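Local structure of histidine phosphotransfer protein (Medicago truncatula, 4G78) at residues Q21-S29 / E123-L134; A64-F72 / Q108-L117. The protein probably relays phosphoryl groups between cytokinin sensor histidine kinases and response regulators in a plant two-component phosphorelay. All coordinates share one frame; numbering follows the deposited sequence. Where two conformers were deposited one is given.

Interaction 1: residues Q21-S29 / E123-L134; sequences QGYLDDQFS and EYSLLKNNLKYL
Y23 lies against L126 and N130 of helix 110-145, one residue past the Schellman motif in which G22 ends helix 6-20. Its CG sits opposite the carbonyl carbon (chi1 -69°), which lays the ring against L126. Y23 CE1 is 3.7 Å from L126 CB. The hydroxyl reaches further along the same leucine, with Y23 OH 3.7 Å from L126 CD1. Over one ring face stands N130 ND2, 4.2 Å above the plane of Y23 and shifted toward its rim. This amide is tethered: N130 ND2 donates to L126 O at 2.9 Å, from above the carbonyl plane. N130 N reaches L126 O from the opposite face, so two N-H groups grip one oxygen. E123 OE1 lies obliquely to the Y23 ring, 4.0 Å from Y23 CE1, and the carboxylate is salt-bridged to R93. R93 also makes a cation-pi contact with Y23.

In this HPt helical bundle, the 21-29 segment turns the chain from helix 6-20 into helix 26-32 while resting on helix 110-145. L24 supplies the apolar middle. L24 CD2 lies 3.9 Å from L127 CD1 and 4.2 Å from L131 CD2. The same methyl also lies over a face of the F28 ring, near its rim. D25 is the N-cap of helix 26-32, and its OD1 accepts from Q27 N. F28 CG is anti to the backbone N (chi1 -174°), which brings the ring onto L131 and L134. F28 CZ is 3.8 Å from L131 CD2, and V43 and M47 of helix 41-66 also touch this ring.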
# COMPACT_ATOMS: atom_id res chain seq x y z
N GLN A 21 9.88 -9.31 -2.91
CA GLN A 21 10.23 -8.04 -3.54
C GLN A 21 9.99 -6.84 -2.64
O GLN A 21 10.26 -5.71 -3.02
CB GLN A 21 9.57 -7.93 -4.89
CG GLN A 21 10.22 -8.84 -5.94
CD GLN A 21 11.60 -8.34 -6.31
OE1 GLN A 21 11.68 -7.26 -6.94
NE2 GLN A 21 12.64 -9.02 -5.94
N GLY A 22 9.46 -7.06 -1.43
CA GLY A 22 9.38 -6.00 -0.44
C GLY A 22 8.12 -5.16 -0.48
O GLY A 22 8.06 -4.15 0.23
N TYR A 23 7.13 -5.54 -1.27
CA TYR A 23 5.87 -4.80 -1.30
C TYR A 23 5.12 -4.89 0.02
O TYR A 23 4.41 -3.96 0.39
CB TYR A 23 4.98 -5.28 -2.43
CG TYR A 23 5.47 -4.95 -3.79
CD1 TYR A 23 5.46 -3.60 -4.22
CD2 TYR A 23 6.03 -5.87 -4.65
CE1 TYR A 23 5.97 -3.25 -5.45
CE2 TYR A 23 6.49 -5.51 -5.86
CZ TYR A 23 6.46 -4.15 -6.26
OH TYR A 23 6.90 -3.78 -7.50
N LEU A 24 5.21 -6.06 0.66
CA LEU A 24 4.47 -6.38 1.88
C LEU A 24 5.45 -6.79 2.95
O LEU A 24 6.48 -7.38 2.66
CB LEU A 24 3.52 -7.56 1.63
CG LEU A 24 2.49 -7.32 0.54
CD1 LEU A 24 1.73 -8.62 0.26
CD2 LEU A 24 1.58 -6.17 0.88
N ASP A 25 5.07 -6.51 4.20
CA ASP A 25 5.78 -6.99 5.36
C ASP A 25 4.82 -7.64 6.35
O ASP A 25 3.63 -7.79 6.09
CB ASP A 25 6.62 -5.86 6.01
CG ASP A 25 5.82 -4.74 6.64
OD1 ASP A 25 4.79 -5.00 7.30
OD2 ASP A 25 6.18 -3.58 6.45
N ASP A 26 5.36 -8.06 7.48
CA ASP A 26 4.60 -8.87 8.41
C ASP A 26 3.31 -8.20 8.92
O ASP A 26 2.42 -8.92 9.36
CB ASP A 26 5.46 -9.24 9.63
CG ASP A 26 4.78 -10.32 10.46
OD1 ASP A 26 4.63 -11.45 9.93
OD2 ASP A 26 4.44 -10.06 11.61
N GLN A 27 3.19 -6.88 8.90
CA GLN A 27 1.87 -6.34 9.28
C GLN A 27 0.79 -6.80 8.38
O GLN A 27 -0.37 -7.02 8.81
CB GLN A 27 1.92 -4.82 9.43
CG GLN A 27 0.52 -4.21 9.68
CD GLN A 27 -0.19 -4.68 10.92
OE1 GLN A 27 0.39 -5.33 11.80
NE2 GLN A 27 -1.43 -4.33 10.98
N PHE A 28 1.08 -6.97 7.08
CA PHE A 28 0.10 -7.52 6.17
C PHE A 28 -0.25 -8.96 6.59
O PHE A 28 -1.39 -9.38 6.61
CB PHE A 28 0.57 -7.46 4.73
CG PHE A 28 -0.48 -7.90 3.76
CD1 PHE A 28 -1.47 -6.97 3.37
CD2 PHE A 28 -0.48 -9.18 3.25
CE1 PHE A 28 -2.43 -7.43 2.48
CE2 PHE A 28 -1.47 -9.57 2.33
CZ PHE A 28 -2.41 -8.64 1.95
N SER A 29 0.80 -9.75 6.92
CA SER A 29 0.57 -11.10 7.41
C SER A 29 -0.34 -11.09 8.64
O SER A 29 -1.18 -12.00 8.79
CB SER A 29 1.92 -11.75 7.77
OG SER A 29 2.81 -11.75 6.71
N GLU A 123 5.16 3.64 -6.30
CA GLU A 123 5.09 2.55 -5.34
C GLU A 123 3.67 2.26 -4.91
O GLU A 123 3.28 1.09 -4.75
CB GLU A 123 6.00 2.82 -4.16
CG GLU A 123 7.47 2.69 -4.52
CD GLU A 123 7.91 1.31 -4.87
OE1 GLU A 123 7.31 0.34 -4.38
OE2 GLU A 123 8.83 1.15 -5.71
N TYR A 124 2.85 3.29 -4.74
CA TYR A 124 1.46 3.10 -4.37
C TYR A 124 0.73 2.35 -5.47
O TYR A 124 -0.01 1.40 -5.22
CB TYR A 124 0.79 4.45 -4.06
CG TYR A 124 -0.66 4.25 -3.79
CD1 TYR A 124 -1.11 3.71 -2.59
CD2 TYR A 124 -1.58 4.52 -4.76
CE1 TYR A 124 -2.46 3.44 -2.37
CE2 TYR A 124 -2.94 4.22 -4.57
CZ TYR A 124 -3.37 3.70 -3.36
OH TYR A 124 -4.69 3.40 -3.10
N SER A 125 0.93 2.77 -6.72
CA SER A 125 0.25 2.10 -7.81
C SER A 125 0.70 0.64 -7.94
O SER A 125 -0.16 -0.24 -8.17
CB SER A 125 0.50 2.88 -9.10
OG SER A 125 -0.07 2.19 -10.19
N LEU A 126 1.97 0.37 -7.78
CA LEU A 126 2.47 -1.02 -7.85
C LEU A 126 1.81 -1.84 -6.78
O LEU A 126 1.39 -2.99 -7.00
CB LEU A 126 3.99 -1.06 -7.70
CG LEU A 126 4.79 -0.56 -8.89
CD1 LEU A 126 6.22 -0.33 -8.52
CD2 LEU A 126 4.66 -1.63 -10.05
N LEU A 127 1.76 -1.29 -5.56
CA LEU A 127 1.15 -2.03 -4.45
C LEU A 127 -0.31 -2.31 -4.73
O LEU A 127 -0.79 -3.43 -4.56
CB LEU A 127 1.32 -1.23 -3.18
CG LEU A 127 0.59 -1.84 -1.99
CD1 LEU A 127 1.24 -3.13 -1.53
CD2 LEU A 127 0.48 -0.85 -0.92
N LYS A 128 -1.05 -1.26 -5.10
CA LYS A 128 -2.50 -1.41 -5.27
C LYS A 128 -2.79 -2.42 -6.37
O LYS A 128 -3.65 -3.29 -6.22
CB LYS A 128 -3.13 -0.06 -5.58
CG LYS A 128 -4.63 -0.15 -5.76
CD LYS A 128 -5.31 1.15 -5.91
CE LYS A 128 -6.80 1.08 -5.92
NZ LYS A 128 -7.44 2.33 -6.35
N ASN A 129 -2.09 -2.31 -7.51
CA ASN A 129 -2.36 -3.26 -8.62
C ASN A 129 -2.01 -4.70 -8.20
O ASN A 129 -2.78 -5.64 -8.54
CB ASN A 129 -1.63 -2.86 -9.82
CG ASN A 129 -2.28 -1.60 -10.43
OD1 ASN A 129 -3.44 -1.26 -10.21
ND2 ASN A 129 -1.48 -0.95 -11.20
N ASN A 130 -0.94 -4.88 -7.50
CA ASN A 130 -0.55 -6.24 -7.07
C ASN A 130 -1.55 -6.77 -6.02
O ASN A 130 -1.89 -7.97 -6.07
CB ASN A 130 0.87 -6.26 -6.59
CG ASN A 130 1.89 -6.37 -7.70
OD1 ASN A 130 1.91 -7.35 -8.43
ND2 ASN A 130 2.70 -5.39 -7.91
N LEU A 131 -2.00 -5.96 -5.08
CA LEU A 131 -2.99 -6.40 -4.14
C LEU A 131 -4.31 -6.69 -4.78
O LEU A 131 -4.99 -7.67 -4.44
CB LEU A 131 -3.23 -5.36 -3.02
CG LEU A 131 -2.11 -5.31 -1.99
CD1 LEU A 131 -2.38 -4.13 -1.05
CD2 LEU A 131 -1.96 -6.64 -1.26
N LYS A 132 -4.75 -5.89 -5.75
CA LYS A 132 -5.99 -6.16 -6.45
C LYS A 132 -5.93 -7.53 -7.10
O LYS A 132 -6.94 -8.25 -7.16
CB LYS A 132 -6.31 -5.04 -7.46
CG LYS A 132 -6.94 -3.81 -6.82
CD LYS A 132 -7.50 -2.81 -7.85
CE LYS A 132 -8.99 -2.60 -7.59
NZ LYS A 132 -9.32 -1.12 -7.50
N TYR A 133 -4.79 -7.91 -7.64
CA TYR A 133 -4.64 -9.26 -8.23
C TYR A 133 -4.74 -10.34 -7.19
O TYR A 133 -5.44 -11.35 -7.38
CB TYR A 133 -3.34 -9.29 -9.01
CG TYR A 133 -3.12 -10.60 -9.74
CD1 TYR A 133 -4.08 -11.08 -10.65
CD2 TYR A 133 -1.98 -11.35 -9.60
CE1 TYR A 133 -3.87 -12.28 -11.32
CE2 TYR A 133 -1.80 -12.52 -10.31
CZ TYR A 133 -2.77 -12.98 -11.17
OH TYR A 133 -2.53 -14.15 -11.85
N LEU A 134 -4.11 -10.14 -6.03
CA LEU A 134 -4.21 -11.06 -4.91
C LEU A 134 -5.70 -11.29 -4.58
O LEU A 134 -6.16 -12.42 -4.43
CB LEU A 134 -3.32 -10.46 -3.79
CG LEU A 134 -3.07 -11.41 -2.60
CD1 LEU A 134 -2.58 -12.71 -2.93
CD2 LEU A 134 -2.19 -10.65 -1.65

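Interaction 2: residues A64-F72 / Q108-L117; sequences ALEQVPVNF and QNLEGCVRCL
F72 lays one ring face on the backbone of Q108. From CB, a first torsion of -67° puts CG beside the backbone N and sets the ring on Q108. Q108 CA stands 3.5 Å from the centroid of the F72 ring, only 9° off the normal, a CH-pi contact. In one conformer, V70 CG1 covers the opposite face, so the ring is sandwiched between V70 and Q108. F72 CD2 meets Q108 CB at 3.6 Å. In one of two cysteine conformers, C113 SG lies at the ring edge, 3.9 Å from F72 CD1, a tentative sulfur-aromatic contact. Further out, F72 CE1 comes within 3.8 Å of N109 C, obliquely. At the tip, F72 CZ lies 3.4 Å from Q108 O and 4.0 Å from L110 CB.

The ring packs on a helix-to-helix turn of the HPt bundle. Q108 ends helix 101-106 in a Schellman motif, and N109 caps helix 110-145 by accepting from G112 N with OD1. With an alanine in place of F72, Q108 CA would probably lose its CH-pi partner, and a gap open between V70 and this turn.

L65 is a knob set into the hole formed by L110, C113, V114 and L117. Its two methyls part: L65 CD1 is 3.8 Å from L117 CD2, and L65 CD2 is 3.8 Å from L110 CD1. I75 of helix 72-89 also touches L65.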
# COMPACT_ATOMS: atom_id res chain seq x y z
N ALA A 64 -0.18 20.37 -3.18
CA ALA A 64 0.68 21.16 -2.34
C ALA A 64 1.95 21.53 -2.99
O ALA A 64 2.49 22.66 -2.82
CB ALA A 64 0.96 20.47 -0.99
N LEU A 65 2.60 20.59 -3.73
CA LEU A 65 3.86 20.83 -4.37
C LEU A 65 3.77 21.82 -5.51
O LEU A 65 4.81 22.38 -5.93
CB LEU A 65 4.50 19.56 -4.89
CG LEU A 65 5.09 18.75 -3.78
CD1 LEU A 65 5.81 17.55 -4.50
CD2 LEU A 65 6.15 19.44 -3.01
N GLU A 66 2.58 22.06 -6.04
CA GLU A 66 2.33 23.02 -7.12
C GLU A 66 2.06 24.39 -6.65
O GLU A 66 1.99 25.31 -7.48
CB GLU A 66 1.06 22.62 -7.95
CG GLU A 66 1.17 21.34 -8.58
CD GLU A 66 -0.06 20.78 -9.19
OE1 GLU A 66 -1.28 21.10 -8.88
OE2 GLU A 66 0.15 19.91 -10.05
N GLN A 67 1.84 24.60 -5.38
CA GLN A 67 1.56 25.92 -4.83
C GLN A 67 2.83 26.74 -4.84
O GLN A 67 3.94 26.21 -4.71
CB GLN A 67 1.00 25.84 -3.39
CG GLN A 67 -0.26 25.03 -3.25
CD GLN A 67 -1.33 25.39 -4.23
OE1 GLN A 67 -1.76 26.58 -4.31
NE2 GLN A 67 -1.79 24.36 -5.07
N VAL A 68 2.68 28.04 -4.95
CA VAL A 68 3.81 28.97 -4.83
C VAL A 68 3.44 29.96 -3.77
O VAL A 68 2.50 30.70 -3.97
CB VAL A 68 4.10 29.68 -6.15
CG1 VAL A 68 5.35 30.55 -5.94
CG2 VAL A 68 4.25 28.66 -7.26
N PRO A 69 4.18 30.06 -2.67
CA PRO A 69 5.29 29.22 -2.27
C PRO A 69 4.81 27.85 -1.76
O PRO A 69 3.61 27.64 -1.48
CB PRO A 69 5.93 29.94 -1.10
CG PRO A 69 4.98 30.94 -0.60
CD PRO A 69 3.98 31.13 -1.69
N VAL A 70 5.70 26.92 -1.73
CA VAL A 70 5.38 25.55 -1.25
C VAL A 70 5.43 25.52 0.26
O VAL A 70 6.34 26.04 0.84
CB VAL A 70 6.47 24.65 -1.85
CG1 VAL A 70 6.41 23.19 -1.24
CG2 VAL A 70 6.28 24.48 -3.33
N ASN A 71 4.46 24.87 0.92
CA ASN A 71 4.41 24.72 2.33
C ASN A 71 5.05 23.34 2.67
O ASN A 71 4.41 22.30 2.67
CB ASN A 71 3.00 24.77 2.83
CG ASN A 71 2.93 24.88 4.34
OD1 ASN A 71 3.76 24.26 5.03
ND2 ASN A 71 1.84 25.54 4.70
N PHE A 72 6.39 23.37 2.82
CA PHE A 72 7.13 22.18 3.14
C PHE A 72 6.69 21.53 4.44
O PHE A 72 6.84 20.29 4.55
CB PHE A 72 8.65 22.48 3.12
CG PHE A 72 9.11 22.79 1.73
CD1 PHE A 72 9.40 21.78 0.84
CD2 PHE A 72 9.35 24.08 1.31
CE1 PHE A 72 9.79 22.06 -0.42
CE2 PHE A 72 9.74 24.33 0.05
CZ PHE A 72 10.08 23.30 -0.86
N GLN A 108 13.64 22.73 2.55
CA GLN A 108 12.88 23.44 1.59
C GLN A 108 13.38 23.18 0.19
O GLN A 108 13.43 24.06 -0.62
CB GLN A 108 12.79 24.89 2.02
CG GLN A 108 12.31 25.06 3.45
CD GLN A 108 12.09 26.49 3.83
OE1 GLN A 108 11.54 27.23 3.10
NE2 GLN A 108 12.48 26.84 4.99
N ASN A 109 13.67 21.91 -0.09
CA ASN A 109 14.15 21.47 -1.39
C ASN A 109 12.98 20.87 -2.19
O ASN A 109 12.57 19.71 -2.00
CB ASN A 109 15.21 20.43 -1.26
CG ASN A 109 15.91 19.80 -2.45
OD1 ASN A 109 15.45 19.73 -3.63
ND2 ASN A 109 17.12 19.24 -2.23
N LEU A 110 12.56 21.60 -3.12
CA LEU A 110 11.43 21.17 -3.94
C LEU A 110 11.71 20.12 -5.00
O LEU A 110 11.03 19.08 -5.07
CB LEU A 110 10.83 22.33 -4.71
CG LEU A 110 9.68 22.13 -5.69
CD1 LEU A 110 8.41 21.63 -5.09
CD2 LEU A 110 9.63 23.14 -6.77
N GLU A 111 12.79 20.17 -5.62
CA GLU A 111 13.10 19.07 -6.56
C GLU A 111 13.27 17.72 -5.87
O GLU A 111 12.80 16.73 -6.38
CB GLU A 111 14.24 19.54 -7.46
CG GLU A 111 13.91 20.79 -8.27
CD GLU A 111 14.84 21.31 -9.32
OE1 GLU A 111 15.30 20.39 -10.09
OE2 GLU A 111 15.15 22.51 -9.55
N GLY A 112 13.87 17.68 -4.68
CA GLY A 112 13.85 16.45 -3.87
C GLY A 112 12.47 15.93 -3.54
O GLY A 112 12.15 14.79 -3.61
N CYS A 113 11.64 16.87 -3.11
CA CYS A 113 10.27 16.52 -2.77
C CYS A 113 9.53 15.95 -4.00
O CYS A 113 8.73 15.00 -3.86
CB CYS A 113 9.49 17.67 -2.16
SG CYS A 113 9.95 18.14 -0.50
N VAL A 114 9.75 16.56 -5.17
CA VAL A 114 9.11 16.08 -6.39
C VAL A 114 9.53 14.69 -6.63
O VAL A 114 8.73 13.81 -6.97
CB VAL A 114 9.47 17.04 -7.55
CG1 VAL A 114 9.24 16.35 -8.85
CG2 VAL A 114 8.74 18.39 -7.33
N ARG A 115 10.86 14.42 -6.52
CA ARG A 115 11.35 13.02 -6.76
C ARG A 115 10.67 12.09 -5.80
O ARG A 115 10.32 10.94 -6.16
CB ARG A 115 12.88 13.03 -6.56
CG ARG A 115 13.61 13.77 -7.73
CD ARG A 115 15.09 13.37 -7.66
NE ARG A 115 15.82 14.01 -6.63
CZ ARG A 115 16.35 15.20 -6.59
NH1 ARG A 115 16.28 16.05 -7.62
NH2 ARG A 115 17.01 15.61 -5.49
N CYS A 116 10.64 12.43 -4.50
CA CYS A 116 10.02 11.60 -3.50
C CYS A 116 8.56 11.31 -3.84
O CYS A 116 8.06 10.19 -3.72
CB CYS A 116 10.10 12.21 -2.09
SG CYS A 116 11.76 12.37 -1.46
N LEU A 117 7.81 12.33 -4.27
CA LEU A 117 6.40 12.14 -4.65
C LEU A 117 6.23 11.23 -5.86
O LEU A 117 5.33 10.37 -5.88
CB LEU A 117 5.70 13.46 -4.84
CG LEU A 117 4.17 13.33 -5.16
CD1 LEU A 117 3.45 12.54 -4.04
CD2 LEU A 117 3.63 14.66 -5.56

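How the interactions relate
From the N terminus, helix 6-20 runs into 21-29, the first half of interaction 1. The chain continues through helix 26-32 and helix 41-66, whose end opens segment 64-72, the first half of interaction 2. Helix 72-89 follows, with H80, the predicted phosphohistidine, and then two short helices. Interaction 2 closes its loop when 108-117 starts helix 110-145. Interaction 1 closes later on the same helix, at 123-134. Interaction 2 is nested inside the larger loop. Their centres are 26 Å apart and they do not touch. Interaction 1 ties the N-terminal helices to the long helix, while interaction 2 joins the start of helix 110-145 to the end of helix 41-66 and the turn into helix 72-89.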